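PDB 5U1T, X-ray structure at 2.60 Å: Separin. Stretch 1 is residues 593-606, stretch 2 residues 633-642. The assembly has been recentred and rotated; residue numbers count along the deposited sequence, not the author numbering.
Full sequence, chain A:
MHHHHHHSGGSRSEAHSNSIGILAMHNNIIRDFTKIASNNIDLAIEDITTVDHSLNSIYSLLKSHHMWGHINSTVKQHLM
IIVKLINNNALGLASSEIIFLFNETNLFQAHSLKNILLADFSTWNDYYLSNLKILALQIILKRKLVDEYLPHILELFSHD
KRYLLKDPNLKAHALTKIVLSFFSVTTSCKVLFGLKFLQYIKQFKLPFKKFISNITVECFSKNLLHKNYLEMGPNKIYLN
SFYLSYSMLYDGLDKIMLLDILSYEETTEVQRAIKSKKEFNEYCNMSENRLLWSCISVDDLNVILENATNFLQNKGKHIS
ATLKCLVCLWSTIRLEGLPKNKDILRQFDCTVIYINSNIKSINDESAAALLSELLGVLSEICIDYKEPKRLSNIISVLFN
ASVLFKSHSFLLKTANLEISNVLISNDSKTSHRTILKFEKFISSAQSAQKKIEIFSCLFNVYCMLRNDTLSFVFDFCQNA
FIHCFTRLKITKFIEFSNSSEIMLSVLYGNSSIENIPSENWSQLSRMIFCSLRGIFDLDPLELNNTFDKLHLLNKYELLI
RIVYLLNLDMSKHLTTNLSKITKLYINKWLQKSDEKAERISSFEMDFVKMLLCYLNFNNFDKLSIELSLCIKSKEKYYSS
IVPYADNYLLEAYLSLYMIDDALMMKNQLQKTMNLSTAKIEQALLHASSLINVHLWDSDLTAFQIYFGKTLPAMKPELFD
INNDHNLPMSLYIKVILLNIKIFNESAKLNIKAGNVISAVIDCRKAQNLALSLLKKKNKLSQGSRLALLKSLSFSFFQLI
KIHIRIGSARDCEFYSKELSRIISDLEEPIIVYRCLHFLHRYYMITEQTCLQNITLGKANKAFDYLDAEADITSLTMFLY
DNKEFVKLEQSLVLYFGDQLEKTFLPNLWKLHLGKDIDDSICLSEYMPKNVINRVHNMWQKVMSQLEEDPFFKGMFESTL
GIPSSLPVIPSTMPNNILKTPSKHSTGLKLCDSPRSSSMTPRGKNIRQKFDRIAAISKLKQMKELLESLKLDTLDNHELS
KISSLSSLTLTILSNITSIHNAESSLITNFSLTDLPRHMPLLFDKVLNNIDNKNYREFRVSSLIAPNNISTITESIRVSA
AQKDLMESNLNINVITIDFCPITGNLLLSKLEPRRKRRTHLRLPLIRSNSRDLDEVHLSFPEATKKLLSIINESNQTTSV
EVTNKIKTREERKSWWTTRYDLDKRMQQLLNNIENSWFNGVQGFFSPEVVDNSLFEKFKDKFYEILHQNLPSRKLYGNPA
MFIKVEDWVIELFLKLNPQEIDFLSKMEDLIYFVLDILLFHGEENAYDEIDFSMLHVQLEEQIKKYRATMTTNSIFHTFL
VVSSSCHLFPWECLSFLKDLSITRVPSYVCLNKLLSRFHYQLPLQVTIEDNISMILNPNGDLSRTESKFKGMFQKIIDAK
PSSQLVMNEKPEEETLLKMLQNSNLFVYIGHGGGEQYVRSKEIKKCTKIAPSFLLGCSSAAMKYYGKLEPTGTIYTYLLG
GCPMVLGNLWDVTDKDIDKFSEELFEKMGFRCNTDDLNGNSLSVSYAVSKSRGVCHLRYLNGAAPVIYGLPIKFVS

Stretch 1, residues 593-606: SDEKAERISSFEMD
Stretch 2 (633-642) SKEKYYSSIV

Two consecutive tyrosines, Tyr637 and Tyr638, lie against a helix-loop-helix segment in a largely side-chain contact that buries 601 Å² and is pinned by one hydrogen bond between the stretches.

Stretch 1 begins with a weakly bonded helical turn, about 593-596. Ala597 breaks it at phi/psi 35/57, and residues 598-601 run extended (Ile600 at -93/138) until Ser601, the N-cap residue, opens the helix that starts at Ser602; Met605 N returns to Ser601 O at 3.1 Å. In stretch 2, Lys634 occupies the N-cap position before the helix that begins at Glu635, with Tyr637 N to Lys634 O at 3.2 Å, and Ile641 N to Tyr638 O at 2.9 Å makes a later turn. The two stretches advance in the same direction: CA atoms pair Ser593 with Lys634 at 6.8 Å, Ile600 with Tyr637 at 6.6 Å, and Met605 with Ile641 at 6.8 Å.

Tyr637 (chi1 -63°, m; chi2 86°) points toward stretch 1 and has the largest covered area, 121 Å². Ser593 O lies over one face of its ring, while Ser593 OG (chi1 t) comes within 3.2 Å of Tyr637 CD1. Glu598 O is 3.4 Å from Tyr637 CD2, and Ala597 CA is 3.7 Å from Tyr637 OH. Lys636, extended with every chi t, makes a weak hydrogen bond from NZ to Tyr637 OH (3.4 Å). Lys636 NZ is also 4.4 Å from Asp594 OD2, beyond a salt bridge, so the opposite charges can offer only longer-range attraction.

Tyr638 (chi1 -68°, m; chi2 -88°) starts sideways, but its end reaches stretch 1. There Tyr638 OH donates a very short hydrogen bond, 2.5 Å, to OE1 of Glu604, whose chi1 and chi2 are both t; the anionic carboxylate is a strong acceptor for a phenol, and OE1 lies at the ring edge. Ile600 (m, m) covers one face: Ile600 CG1 lies 4.2 Å from the centroid of the Tyr638 ring and 19° off the normal, a CH-pi contact, and Ile600 CD1 is 3.7 Å from Tyr638 CZ. The branched aliphatic chain also meets the neighbouring tyrosine, with Ile600 CG1 4.0 Å from Tyr637 CB.

Met605 (m, m, chi3 103°) closes the far end. The flexible thioether brings Met605 CE to 3.3 Å from Tyr638 CD1 and Met605 SD to 3.8 Å from Ile641 CD1, an apolar pairing, while Met605 SD lies 3.6 Å from Ser640 OG. Ile641 (chi1 -141°, chi2 t) also places CD1 3.4 Å from Met605 O.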

ATOM      1  N   SER A 593      18.878  -6.869  25.566  1.00 75.64           N
ATOM      2  CA  SER A 593      19.291  -7.887  24.617  1.00 77.76           C
ATOM      3  C   SER A 593      20.411  -8.784  25.153  1.00 83.13           C
ATOM      4  O   SER A 593      20.335 -10.012  25.043  1.00 83.62           O
ATOM      5  CB  SER A 593      19.752  -7.217  23.318  1.00 79.80           C
ATOM      6  OG  SER A 593      19.946  -8.168  22.287  1.00 80.80           O
ATOM      7  N   ASP A 594      21.450  -8.173  25.725  1.00 83.86           N
ATOM      8  CA  ASP A 594      22.650  -8.915  26.138  1.00 87.30           C
ATOM      9  C   ASP A 594      22.598  -9.410  27.589  1.00 80.94           C
ATOM     10  O   ASP A 594      23.379 -10.273  27.974  1.00 83.03           O
ATOM     11  CB  ASP A 594      23.913  -8.061  25.946  1.00 97.27           C
ATOM     12  CG  ASP A 594      24.065  -7.533  24.520  1.00 95.83           C
ATOM     13  OD1 ASP A 594      23.039  -7.165  23.890  1.00 97.84           O
ATOM     14  OD2 ASP A 594      25.225  -7.474  24.040  1.00 98.59           O
ATOM     15  N   GLU A 595      21.708  -8.835  28.397  1.00 85.27           N
ATOM     16  CA  GLU A 595      21.282  -9.470  29.651  1.00 80.86           C
ATOM     17  C   GLU A 595      20.654 -10.829  29.334  1.00 84.45           C
ATOM     18  O   GLU A 595      21.080 -11.869  29.835  1.00 85.14           O
ATOM     19  CB  GLU A 595      20.240  -8.628  30.402  1.00 75.74           C
ATOM     20  CG  GLU A 595      20.718  -7.508  31.318  1.00 80.01           C
ATOM     21  CD  GLU A 595      19.518  -6.732  31.902  1.00 92.53           C
ATOM     22  OE1 GLU A 595      19.513  -5.476  31.839  1.00 91.87           O
ATOM     23  OE2 GLU A 595      18.566  -7.393  32.404  1.00 87.68           O
ATOM     24  N   LYS A 596      19.620 -10.802  28.498  1.00 80.70           N
ATOM     25  CA  LYS A 596      18.821 -11.994  28.227  1.00 79.67           C
ATOM     26  C   LYS A 596      19.648 -13.118  27.582  1.00 80.69           C
ATOM     27  O   LYS A 596      19.285 -14.295  27.705  1.00 82.96           O
ATOM     28  CB  LYS A 596      17.612 -11.635  27.350  1.00 77.22           C
ATOM     29  CG  LYS A 596      16.475 -10.957  28.112  1.00 75.33           C
ATOM     30  CD  LYS A 596      15.103 -11.402  27.593  1.00 80.06           C
ATOM     31  CE  LYS A 596      14.852 -12.926  27.796  1.00 79.43           C
ATOM     32  NZ  LYS A 596      14.472 -13.292  29.193  1.00 68.34           N
ATOM     33  N   ALA A 597      20.754 -12.744  26.924  1.00 78.95           N
ATOM     34  CA  ALA A 597      21.712 -13.676  26.303  1.00 79.17           C
ATOM     35  C   ALA A 597      21.061 -14.927  25.710  1.00 79.33           C
ATOM     36  O   ALA A 597      21.400 -16.049  26.084  1.00 86.63           O
ATOM     37  CB  ALA A 597      22.784 -14.084  27.320  1.00 75.59           C
ATOM     38  N   GLU A 598      20.124 -14.731  24.793  1.00 78.43           N
ATOM     39  CA  GLU A 598      19.357 -15.834  24.233  1.00 73.32           C
ATOM     40  C   GLU A 598      18.990 -15.569  22.775  1.00 71.75           C
ATOM     41  O   GLU A 598      18.806 -14.419  22.362  1.00 77.24           O
ATOM     42  CB  GLU A 598      18.097 -16.063  25.064  1.00 70.83           C
ATOM     43  CG  GLU A 598      17.112 -17.047  24.478  1.00 67.19           C
ATOM     44  CD  GLU A 598      15.869 -17.156  25.325  1.00 71.54           C
ATOM     45  OE1 GLU A 598      14.768 -17.378  24.753  1.00 66.80           O
ATOM     46  OE2 GLU A 598      16.008 -17.022  26.569  1.00 70.64           O
ATOM     47  N   ARG A 599      18.918 -16.652  22.010  1.00 70.32           N
ATOM     48  CA  ARG A 599      18.421 -16.647  20.645  1.00 69.04           C
ATOM     49  C   ARG A 599      17.020 -16.068  20.567  1.00 72.08           C
ATOM     50  O   ARG A 599      16.209 -16.224  21.469  1.00 76.92           O
ATOM     51  CB  ARG A 599      18.428 -18.065  20.091  1.00 68.71           C
ATOM     52  CG  ARG A 599      18.395 -18.152  18.611  1.00 66.19           C
ATOM     53  CD  ARG A 599      18.719 -19.561  18.157  1.00 77.43           C
ATOM     54  NE  ARG A 599      18.676 -19.616  16.702  1.00 89.00           N
ATOM     55  CZ  ARG A 599      17.561 -19.776  15.985  1.00 96.64           C
ATOM     56  NH1 ARG A 599      17.631 -19.780  14.649  1.00101.07           N
ATOM     57  NH2 ARG A 599      16.375 -19.923  16.595  1.00 90.40           N
ATOM     58  N   ILE A 600      16.735 -15.409  19.476  1.00 74.06           N
ATOM     59  CA  ILE A 600      15.523 -14.669  19.414  1.00 68.46           C
ATOM     60  C   ILE A 600      14.491 -15.552  18.804  1.00 60.83           C
ATOM     61  O   ILE A 600      14.745 -16.237  17.851  1.00 61.40           O
ATOM     62  CB  ILE A 600      15.725 -13.401  18.609  1.00 66.49           C
ATOM     63  CG1 ILE A 600      16.738 -12.556  19.322  1.00 69.81           C
ATOM     64  CG2 ILE A 600      14.459 -12.595  18.543  1.00 62.84           C
ATOM     65  CD1 ILE A 600      16.225 -12.072  20.641  1.00 63.17           C
ATOM     66  N   SER A 601      13.306 -15.511  19.375  1.00 61.86           N
ATOM     67  CA  SER A 601      12.133 -16.211  18.868  1.00 62.96           C
ATOM     68  C   SER A 601      11.682 -15.770  17.508  1.00 59.15           C
ATOM     69  O   SER A 601      11.934 -14.675  17.098  1.00 63.79           O
ATOM     70  CB  SER A 601      10.943 -16.100  19.828  1.00 59.47           C
ATOM     71  OG  SER A 601      11.099 -15.123  20.831  1.00 70.21           O
ATOM     72  N   SER A 602      10.965 -16.631  16.821  1.00 59.18           N
ATOM     73  CA  SER A 602      10.388 -16.260  15.570  1.00 54.43           C
ATOM     74  C   SER A 602       9.172 -15.494  15.926  1.00 60.45           C
ATOM     75  O   SER A 602       8.705 -14.680  15.180  1.00 62.50           O
ATOM     76  CB  SER A 602      10.041 -17.480  14.754  1.00 51.01           C
ATOM     77  OG  SER A 602       8.866 -18.075  15.223  1.00 60.12           O
ATOM     78  N   PHE A 603       8.656 -15.769  17.096  1.00 57.39           N
ATOM     79  CA  PHE A 603       7.523 -15.025  17.606  1.00 58.46           C
ATOM     80  C   PHE A 603       7.909 -13.543  17.750  1.00 55.84           C
ATOM     81  O   PHE A 603       7.121 -12.644  17.459  1.00 57.25           O
ATOM     82  CB  PHE A 603       7.093 -15.625  18.934  1.00 51.85           C
ATOM     83  CG  PHE A 603       5.902 -14.986  19.549  1.00 48.52           C
ATOM     84  CD1 PHE A 603       4.642 -15.152  18.996  1.00 47.11           C
ATOM     85  CD2 PHE A 603       6.025 -14.268  20.727  1.00 48.27           C
ATOM     86  CE1 PHE A 603       3.531 -14.611  19.595  1.00 43.72           C
ATOM     87  CE2 PHE A 603       4.911 -13.706  21.323  1.00 49.77           C
ATOM     88  CZ  PHE A 603       3.660 -13.888  20.752  1.00 42.32           C
ATOM     89  N   GLU A 604       9.132 -13.290  18.192  1.00 56.35           N
ATOM     90  CA  GLU A 604       9.562 -11.919  18.366  1.00 57.91           C
ATOM     91  C   GLU A 604       9.975 -11.276  17.028  1.00 60.43           C
ATOM     92  O   GLU A 604       9.620 -10.129  16.769  1.00 55.88           O
ATOM     93  CB  GLU A 604      10.699 -11.831  19.369  1.00 54.54           C
ATOM     94  CG  GLU A 604      11.025 -10.409  19.707  1.00 58.92           C
ATOM     95  CD  GLU A 604      12.252 -10.295  20.548  1.00 58.48           C
ATOM     96  OE1 GLU A 604      12.950  -9.278  20.423  1.00 60.11           O
ATOM     97  OE2 GLU A 604      12.533 -11.233  21.328  1.00 71.54           O
ATOM     98  N   MET A 605      10.705 -12.026  16.199  1.00 61.29           N
ATOM     99  CA  MET A 605      11.036 -11.634  14.827  1.00 61.31           C
ATOM    100  C   MET A 605       9.833 -11.148  14.028  1.00 58.42           C
ATOM    101  O   MET A 605       9.866 -10.085  13.414  1.00 59.90           O
ATOM    102  CB  MET A 605      11.673 -12.800  14.067  1.00 62.32           C
ATOM    103  CG  MET A 605      13.003 -13.258  14.621  1.00 65.33           C
ATOM    104  SD  MET A 605      14.172 -11.901  14.469  1.00 78.93           S
ATOM    105  CE  MET A 605      14.252 -11.266  16.163  1.00 69.07           C
ATOM    106  N   ASP A 606       8.785 -11.957  14.020  1.00 57.25           N
ATOM    107  CA  ASP A 606       7.569 -11.627  13.304  1.00 56.38           C
ATOM    108  C   ASP A 606       6.905 -10.429  13.921  1.00 59.49           C
ATOM    109  O   ASP A 606       6.258  -9.665  13.227  1.00 52.99           O
ATOM    110  CB  ASP A 606       6.591 -12.794  13.306  1.00 53.84           C
ATOM    111  CG  ASP A 606       7.119 -13.992  12.563  1.00 66.53           C
ATOM    112  OD1 ASP A 606       8.191 -13.879  11.903  1.00 67.22           O
ATOM    113  OD2 ASP A 606       6.455 -15.055  12.644  1.00 71.50           O
ATOM    114  N   SER A 633      21.442  -1.817  16.110  1.00 64.13           N
ATOM    115  CA  SER A 633      22.433  -1.750  17.163  1.00 64.90           C
ATOM    116  C   SER A 633      22.625  -3.138  17.804  1.00 76.27           C
ATOM    117  O   SER A 633      23.742  -3.651  17.872  1.00 76.87           O
ATOM    118  CB  SER A 633      22.020  -0.707  18.197  1.00 61.66           C
ATOM    119  OG  SER A 633      22.781  -0.821  19.375  1.00 73.58           O
ATOM    120  N   LYS A 634      21.528  -3.754  18.239  1.00 78.81           N
ATOM    121  CA  LYS A 634      21.563  -5.093  18.820  1.00 65.83           C
ATOM    122  C   LYS A 634      21.668  -6.153  17.718  1.00 73.28           C
ATOM    123  O   LYS A 634      20.966  -7.172  17.743  1.00 76.64           O
ATOM    124  CB  LYS A 634      20.316  -5.351  19.669  1.00 61.24           C
ATOM    125  CG  LYS A 634      19.897  -4.229  20.588  1.00 60.63           C
ATOM    126  CD  LYS A 634      20.903  -4.005  21.674  1.00 63.46           C
ATOM    127  CE  LYS A 634      20.389  -3.011  22.698  1.00 71.47           C
ATOM    128  NZ  LYS A 634      21.367  -2.840  23.825  1.00 78.25           N
ATOM    129  N   GLU A 635      22.544  -5.899  16.758  1.00 74.13           N
ATOM    130  CA  GLU A 635      22.811  -6.791  15.635  1.00 78.46           C
ATOM    131  C   GLU A 635      23.286  -8.207  16.014  1.00 86.03           C
ATOM    132  O   GLU A 635      23.057  -9.174  15.269  1.00 86.40           O
ATOM    133  CB  GLU A 635      23.851  -6.125  14.753  1.00 84.20           C
ATOM    134  CG  GLU A 635      24.294  -6.899  13.558  1.00 84.08           C
ATOM    135  CD  GLU A 635      25.077  -6.001  12.632  1.00 99.47           C
ATOM    136  OE1 GLU A 635      26.266  -5.704  12.941  1.00101.51           O
ATOM    137  OE2 GLU A 635      24.487  -5.562  11.612  1.00102.86           O
ATOM    138  N   LYS A 636      23.953  -8.323  17.165  1.00 81.16           N
ATOM    139  CA  LYS A 636      24.397  -9.610  17.696  1.00 82.00           C
ATOM    140  C   LYS A 636      23.271 -10.637  17.749  1.00 84.33           C
ATOM    141  O   LYS A 636      23.519 -11.835  17.697  1.00 88.12           O
ATOM    142  CB  LYS A 636      24.993  -9.430  19.102  1.00 85.41           C
ATOM    143  CG  LYS A 636      25.589 -10.701  19.741  1.00 86.45           C
ATOM    144  CD  LYS A 636      26.200 -10.410  21.118  1.00 82.23           C
ATOM    145  CE  LYS A 636      26.694 -11.678  21.799  1.00 81.39           C
ATOM    146  NZ  LYS A 636      27.026 -11.449  23.239  1.00 81.71           N
ATOM    147  N   TYR A 637      22.037 -10.155  17.837  1.00 81.32           N
ATOM    148  CA  TYR A 637      20.882 -11.014  18.022  1.00 73.49           C
ATOM    149  C   TYR A 637      19.842 -10.842  16.939  1.00 77.33           C
ATOM    150  O   TYR A 637      19.021 -11.736  16.700  1.00 73.48           O
ATOM    151  CB  TYR A 637      20.244 -10.731  19.379  1.00 77.22           C
ATOM    152  CG  TYR A 637      21.165 -11.055  20.529  1.00 85.16           C
ATOM    153  CD1 TYR A 637      22.085 -10.116  20.994  1.00 86.68           C
ATOM    154  CD2 TYR A 637      21.134 -12.307  21.139  1.00 80.55           C
ATOM    155  CE1 TYR A 637      22.939 -10.411  22.047  1.00 89.23           C
ATOM    156  CE2 TYR A 637      21.984 -12.609  22.185  1.00 85.12           C
ATOM    157  CZ  TYR A 637      22.888 -11.657  22.637  1.00 86.54           C
ATOM    158  OH  TYR A 637      23.741 -11.954  23.682  1.00 87.16           O
ATOM    159  N   TYR A 638      19.855  -9.683  16.288  1.00 78.28           N
ATOM    160  CA  TYR A 638      18.752  -9.349  15.409  1.00 70.22           C
ATOM    161  C   TYR A 638      19.208  -9.216  13.980  1.00 73.22           C
ATOM    162  O   TYR A 638      18.537  -8.581  13.168  1.00 73.46           O
ATOM    163  CB  TYR A 638      18.079  -8.070  15.884  1.00 67.14           C
ATOM    164  CG  TYR A 638      17.347  -8.238  17.195  1.00 66.48           C
ATOM    165  CD1 TYR A 638      16.017  -8.653  17.220  1.00 60.22           C
ATOM    166  CD2 TYR A 638      17.988  -7.996  18.413  1.00 65.01           C
ATOM    167  CE1 TYR A 638      15.339  -8.804  18.413  1.00 60.79           C
ATOM    168  CE2 TYR A 638      17.316  -8.155  19.619  1.00 62.77           C
ATOM    169  CZ  TYR A 638      15.993  -8.564  19.609  1.00 61.94           C
ATOM    170  OH  TYR A 638      15.315  -8.705  20.795  1.00 57.49           O
ATOM    171  N   SER A 639      20.338  -9.841  13.670  1.00 75.84           N
ATOM    172  CA  SER A 639      20.955  -9.672  12.362  1.00 75.30           C
ATOM    173  C   SER A 639      20.020 -10.110  11.248  1.00 70.18           C
ATOM    174  O   SER A 639      20.053  -9.541  10.154  1.00 78.80           O
ATOM    175  CB  SER A 639      22.269 -10.451  12.268  1.00 82.82           C
ATOM    176  OG  SER A 639      22.061 -11.732  11.686  1.00 74.26           O
ATOM    177  N   SER A 640      19.183 -11.107  11.525  1.00 68.19           N
ATOM    178  CA  SER A 640      18.290 -11.669  10.507  1.00 76.67           C
ATOM    179  C   SER A 640      17.196 -10.685  10.116  1.00 71.14           C
ATOM    180  O   SER A 640      16.624 -10.750   9.028  1.00 69.93           O
ATOM    181  CB  SER A 640      17.656 -12.985  11.004  1.00 79.99           C
ATOM    182  OG  SER A 640      16.499 -12.767  11.807  1.00 74.56           O
ATOM    183  N   ILE A 641      16.918  -9.762  11.019  1.00 72.66           N
ATOM    184  CA  ILE A 641      15.793  -8.863  10.863  1.00 72.74           C
ATOM    185  C   ILE A 641      16.249  -7.477  10.390  1.00 75.45           C
ATOM    186  O   ILE A 641      15.443  -6.688   9.916  1.00 73.45           O
ATOM    187  CB  ILE A 641      15.043  -8.757  12.185  1.00 67.64           C
ATOM    188  CG1 ILE A 641      13.560  -8.702  11.964  1.00 66.80           C
ATOM    189  CG2 ILE A 641      15.494  -7.552  13.000  1.00 67.73           C
ATOM    190  CD1 ILE A 641      12.866  -8.499  13.257  1.00 72.33           C
ATOM    191  N   VAL A 642      17.550  -7.205  10.511  1.00 73.93           N
ATOM    192  CA  VAL A 642      18.150  -5.920  10.148  1.00 69.95           C
ATOM    193  C   VAL A 642      17.860  -5.445   8.703  1.00 71.42           C
ATOM    194  O   VAL A 642      17.774  -4.239   8.463  1.00 73.70           O
ATOM    195  CB  VAL A 642      19.686  -5.959  10.381  1.00 70.75           C
ATOM    196  CG1 VAL A 642      20.372  -4.734   9.792  1.00 71.25           C
ATOM    197  CG2 VAL A 642      19.984  -6.053  11.862  1.00 68.04           C
TER